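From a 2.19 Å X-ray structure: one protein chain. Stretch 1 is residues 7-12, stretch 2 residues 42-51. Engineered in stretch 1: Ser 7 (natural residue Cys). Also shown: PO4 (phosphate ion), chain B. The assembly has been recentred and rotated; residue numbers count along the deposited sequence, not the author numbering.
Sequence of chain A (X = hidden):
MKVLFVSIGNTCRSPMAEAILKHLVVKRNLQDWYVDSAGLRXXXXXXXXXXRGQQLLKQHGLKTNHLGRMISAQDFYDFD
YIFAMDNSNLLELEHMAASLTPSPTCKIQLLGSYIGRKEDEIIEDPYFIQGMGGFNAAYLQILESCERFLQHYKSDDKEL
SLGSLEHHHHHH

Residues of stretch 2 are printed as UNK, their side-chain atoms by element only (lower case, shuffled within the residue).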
ATOM      1  N   SER A   7      -4.934  -1.894   2.283  1.00 27.50           N
ATOM      2  CA  SER A   7      -4.914  -3.067   3.137  1.00 22.51           C
ATOM      3  C   SER A   7      -6.281  -3.169   3.788  1.00 27.45           C
ATOM      4  O   SER A   7      -7.084  -2.240   3.702  1.00 24.41           O
ATOM      5  CB  SER A   7      -3.799  -2.996   4.194  1.00 28.26           C
ATOM      6  OG  SER A   7      -3.888  -1.836   5.012  1.00 27.42           O
ATOM      7  N   ILE A   8      -6.568  -4.294   4.452  1.00 27.53           N
ATOM      8  CA  ILE A   8      -7.922  -4.431   4.981  1.00 25.83           C
ATOM      9  C   ILE A   8      -8.158  -3.420   6.095  1.00 27.87           C
ATOM     10  O   ILE A   8      -9.179  -2.721   6.107  1.00 27.40           O
ATOM     11  CB  ILE A   8      -8.221  -5.883   5.408  1.00 30.23           C
ATOM     12  CG1 ILE A   8      -9.708  -6.005   5.707  1.00 31.45           C
ATOM     13  CG2 ILE A   8      -7.421  -6.334   6.626  1.00 26.47           C
ATOM     14  CD1 ILE A   8     -10.186  -7.403   5.851  1.00 22.98           C
ATOM     15  N   GLY A   9      -7.179  -3.233   6.977  1.00 29.39           N
ATOM     16  CA  GLY A   9      -7.400  -2.351   8.104  1.00 26.79           C
ATOM     17  C   GLY A   9      -6.925  -0.927   7.912  1.00 29.83           C
ATOM     18  O   GLY A   9      -7.324  -0.050   8.670  1.00 29.15           O
ATOM     19  N   ASN A  10      -6.055  -0.680   6.924  1.00 33.64           N
ATOM     20  CA  ASN A  10      -5.402   0.623   6.749  1.00 25.02           C
ATOM     21  C   ASN A  10      -4.724   1.072   8.038  1.00 27.95           C
ATOM     22  O   ASN A  10      -4.789   2.232   8.445  1.00 27.29           O
ATOM     23  CB  ASN A  10      -6.375   1.689   6.252  1.00 25.47           C
ATOM     24  CG  ASN A  10      -5.662   2.955   5.826  1.00 31.40           C
ATOM     25  OD1 ASN A  10      -6.216   4.058   5.890  1.00 31.45           O
ATOM     26  ND2 ASN A  10      -4.403   2.805   5.413  1.00 25.90           N
ATOM     27  N   THR A  11      -4.045   0.128   8.674  1.00 28.69           N
ATOM     28  CA  THR A  11      -3.399   0.373   9.953  1.00 30.48           C
ATOM     29  C   THR A  11      -2.042  -0.297  10.070  1.00 33.03           C
ATOM     30  O   THR A  11      -1.264   0.101  10.937  1.00 32.68           O
ATOM     31  CB  THR A  11      -4.315  -0.104  11.104  1.00 34.36           C
ATOM     32  OG1 THR A  11      -3.691   0.108  12.372  1.00 36.46           O
ATOM     33  CG2 THR A  11      -4.667  -1.585  10.952  1.00 29.08           C
ATOM     34  N   CYS A  12      -1.708  -1.273   9.216  1.00 30.29           N
ATOM     35  CA  CYS A  12      -0.393  -1.907   9.254  1.00 32.86           C
ATOM     36  C   CYS A  12       0.297  -1.804   7.899  1.00 30.67           C
ATOM     37  O   CYS A  12       1.152  -0.942   7.702  1.00 28.53           O
ATOM     38  CB  CYS A  12      -0.509  -3.377   9.671  1.00 32.67           C
ATOM     39  SG  CYS A  12      -1.133  -3.673  11.344  1.00 33.52           S
ATOM     40  N   UNK A  42     -14.262  -0.571   8.539  1.00 26.98           N
ATOM     41  CA  UNK A  42     -14.256   0.546   9.485  1.00 31.65           C
ATOM     42  C   UNK A  42     -13.475   0.252  10.769  1.00 30.49           C
ATOM     43  O   UNK A  42     -13.350   1.152  11.596  1.00 32.82           O
ATOM     44  c   UNK A  42     -15.688   0.942   9.846  1.00 33.32           C
ATOM     45  o   UNK A  42     -16.341  -0.153  10.460  1.00 38.68           O
ATOM     46  N   UNK A  43     -12.914  -0.958  10.921  1.00 27.27           N
ATOM     47  CA  UNK A  43     -12.363  -1.430  12.191  1.00 30.77           C
ATOM     48  C   UNK A  43     -11.412  -0.421  12.822  1.00 35.63           C
ATOM     49  O   UNK A  43     -11.634   0.051  13.942  1.00 40.19           O
ATOM     50  c   UNK A  43     -13.256  -5.764  10.434  1.00 28.38           C
ATOM     51  c   UNK A  43     -12.094  -5.030  10.750  1.00 28.49           C
ATOM     52  c   UNK A  43     -13.210  -6.978   9.753  1.00 28.40           C
ATOM     53  n   UNK A  43     -14.328  -5.068  10.927  1.00 30.97           N
ATOM     54  c   UNK A  43     -13.885  -3.919  11.521  1.00 30.37           C
ATOM     55  c   UNK A  43     -10.804  -6.746   9.667  1.00 28.12           C
ATOM     56  c   UNK A  43     -11.972  -7.451   9.380  1.00 29.80           C
ATOM     57  c   UNK A  43     -11.641  -2.765  11.981  1.00 34.04           C
ATOM     58  c   UNK A  43     -12.516  -3.853  11.448  1.00 31.50           C
ATOM     59  c   UNK A  43     -10.847  -5.535  10.360  1.00 28.69           C
ATOM     60  N   UNK A  44     -10.335  -0.085  12.118  1.00 35.16           N
ATOM     61  CA  UNK A  44      -9.313   0.808  12.642  1.00 33.92           C
ATOM     62  C   UNK A  44      -9.406   2.215  12.056  1.00 35.54           C
ATOM     63  O   UNK A  44      -8.410   2.947  12.064  1.00 36.19           O
ATOM     64  o   UNK A  44      -8.018  -2.214  12.332  1.00 36.85           O
ATOM     65  c   UNK A  44      -7.791  -1.197  12.998  1.00 39.00           C
ATOM     66  c   UNK A  44      -7.933   0.202  12.393  1.00 30.52           C
ATOM     67  n   UNK A  44      -7.405  -1.252  14.265  1.00 40.35           N
ATOM     68  N   UNK A  45     -10.588   2.612  11.567  1.00 35.94           N
ATOM     69  CA  UNK A  45     -10.762   3.925  10.934  1.00 33.28           C
ATOM     70  C   UNK A  45     -10.628   5.039  11.969  1.00 37.93           C
ATOM     71  O   UNK A  45     -10.970   4.870  13.143  1.00 40.56           O
ATOM     72  c   UNK A  45     -12.577   5.427   9.921  1.00 33.43           C
ATOM     73  c   UNK A  45     -12.068   3.172   8.953  1.00 35.98           C
ATOM     74  c   UNK A  45     -12.127   3.978  10.221  1.00 29.08           C
ATOM     75  N   UNK A  46     -10.122   6.194  11.529  1.00 46.57           N
ATOM     76  CA  UNK A  46      -9.991   7.370  12.372  1.00 43.69           C
ATOM     77  C   UNK A  46      -8.824   7.348  13.340  1.00 42.11           C
ATOM     78  O   UNK A  46      -8.595   8.353  14.035  1.00 39.88           O
ATOM     79  N   UNK A  47      -8.096   6.237  13.422  1.00 35.23           N
ATOM     80  CA  UNK A  47      -6.943   6.083  14.298  1.00 42.36           C
ATOM     81  C   UNK A  47      -5.649   6.156  13.490  1.00 43.22           C
ATOM     82  O   UNK A  47      -5.655   6.169  12.255  1.00 45.61           O
ATOM     83  c   UNK A  47      -7.020   4.750  15.045  1.00 41.87           C
ATOM     84  c   UNK A  47      -8.499   3.002  16.060  1.00 44.85           C
ATOM     85  c   UNK A  47      -8.410   4.447  15.604  1.00 46.78           C
ATOM     86  c   UNK A  47      -8.760   5.407  16.744  1.00 43.40           C
ATOM     87  N   UNK A  48      -4.534   6.197  14.206  1.00 43.54           N
ATOM     88  CA  UNK A  48      -3.191   6.240  13.643  1.00 40.24           C
ATOM     89  C   UNK A  48      -2.658   4.830  13.440  1.00 37.95           C
ATOM     90  O   UNK A  48      -3.151   3.879  14.057  1.00 43.08           O
ATOM     91  o   UNK A  48      -0.616   9.033  15.965  1.00 60.63           O
ATOM     92  o   UNK A  48      -0.769  10.193  14.105  1.00 61.32           O
ATOM     93  c   UNK A  48      -2.258   7.026  14.574  1.00 47.05           C
ATOM     94  c   UNK A  48      -2.440   8.541  14.508  1.00 52.11           C
ATOM     95  c   UNK A  48      -1.183   9.307  14.885  1.00 59.40           C
ATOM     96  N   UNK A  49      -1.629   4.653  12.597  1.00 40.74           N
ATOM     97  CA  UNK A  49      -1.140   3.297  12.319  1.00 34.44           C
ATOM     98  C   UNK A  49      -0.742   2.593  13.599  1.00 42.46           C
ATOM     99  O   UNK A  49      -0.345   3.222  14.580  1.00 41.55           O
ATOM    100  c   UNK A  49      -0.864   5.659  11.838  1.00 40.62           C
ATOM    101  c   UNK A  49       0.071   3.530  11.411  1.00 34.58           C
ATOM    102  c   UNK A  49      -0.224   4.849  10.752  1.00 39.64           C
ATOM    103  N   UNK A  50      -0.884   1.271  13.585  1.00 38.19           N
ATOM    104  CA  UNK A  50      -0.667   0.501  14.794  1.00 39.61           C
ATOM    105  C   UNK A  50       0.749   0.723  15.302  1.00 48.63           C
ATOM    106  O   UNK A  50       1.710   0.733  14.528  1.00 46.28           O
ATOM    107  c   UNK A  50      -1.147  -3.224  15.583  1.00 55.90           C
ATOM    108  n   UNK A  50      -0.116  -3.709  14.887  1.00 52.18           N
ATOM    109  c   UNK A  50      -0.910  -0.976  14.530  1.00 40.02           C
ATOM    110  c   UNK A  50      -1.173  -1.730  15.785  1.00 47.84           C
ATOM    111  o   UNK A  50      -2.035  -3.944  16.059  1.00 50.29           O
ATOM    112  N   UNK A  51       0.870   0.870  16.623  1.00 50.29           N
ATOM    113  CA  UNK A  51       2.063   1.473  17.209  1.00 50.33           C
ATOM    114  C   UNK A  51       3.333   0.708  16.849  1.00 43.81           C
ATOM    115  O   UNK A  51       4.375   1.319  16.586  1.00 48.67           O
ATOM    116  c   UNK A  51       1.898   1.572  18.723  1.00 43.70           C
TER
HETATM  117  P   PO4 B 201      -3.615  -3.967   7.722  1.00 32.55           P
HETATM  118  O1  PO4 B 201      -3.806  -2.462   7.727  1.00 27.02           O
HETATM  119  O2  PO4 B 201      -3.622  -4.475   9.140  1.00 30.18           O
HETATM  120  O3  PO4 B 201      -2.291  -4.393   7.135  1.00 28.69           O
HETATM  121  O4  PO4 B 201      -4.698  -4.638   6.879  1.00 26.22           O
HETATM  122  O   HOH W   1       1.523   0.123  11.575  1.00 35.77           O
HETATM  123  O   HOH W   2      -5.609   2.607  12.147  1.00 36.71           O

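Position 42 has two side-chain atoms, one carbon and then one oxygen. Its CB points away from stretch 1 and touches nothing there. A single hydroxymethyl group makes this Ser 42. The backbone O of Ser 42 accepts a hydrogen bond from N of position 45 at 3.1 Å, which closes a type I turn.

Position 43 carries one carbon followed by fused five- and six-membered rings, with eight carbons and one nitrogen in the rings. Its CB points toward stretch 1, and a six-ring carbon lies 3.9 Å from CD1 of Ile 8. Only an indole fits, so this is Trp 43, and the carbon is CZ3. The contact is apolar. The methyl meets the ring obliquely.

Position 44 has two carbons, the second carrying one oxygen and one nitrogen. The CB points toward stretch 1 and lies 3.8 Å from the O of Gly 9. The short amide identifies Asn 44. Its OD1 is 3.7 Å from CG2 of Thr 11, while its ND2 is hydrogen-bonded elsewhere in the structure. A CB on Gly 9 would point toward stretch 2 but would clash with CG2 of Thr 11.

Position 45 has three carbons, one carrying the other two. It points away from stretch 1 and makes no contact with it. The fork at CB means Val 45.

Position 46 has no side-chain atoms, so it is Gly 46. Its phi of 78° is one that glycine adopts readily. It sits inside a type II turn running from Asn 44 to position 47.

Position 47 has four carbons, forked at the second. They do not touch stretch 1. This is Leu 47.

Position 48 has three carbons, the third carrying two oxygens. The side chain starts away from stretch 1. A carboxylate at that distance from the backbone is Glu 48. The backbone comes closer, with O of Glu 48 4.2 Å from OG1 of Thr 11.

Position 49 has three carbons that close a ring onto its own backbone N. Its CB is 3.7 Å from the O of Thr 11. This is Pro 49. Its CA is 3.5 Å from the same O of Thr 11.

Position 50 has three carbons, the third carrying one oxygen and one nitrogen. Its CB points toward stretch 1 and lies 3.7 Å from OG1 of Thr 11. Its side-chain nitrogen is 3.7 Å from SG of Cys 12. The longer amide makes it Gln 50.

Position 51 has one carbon, pointing away from stretch 1. It is Ala 51, in the helix that Gln 50 caps.

The contact centres on Thr 11. N of Gln 50 donates to O of Thr 11 at 2.9 Å, nearly straight at 166°. Water 1 donates to the O atoms of both, bridging the same pair. Water 2 donates to O of Asn 44 and bonds weakly with OG1 of Thr 11. Meanwhile N of Thr 11 donates to O1 of the phosphate at 2.8 Å. Thr 11 thus links the bound ion to stretch 2.

Stretch 2 (42-51) SWNVGLEPQA
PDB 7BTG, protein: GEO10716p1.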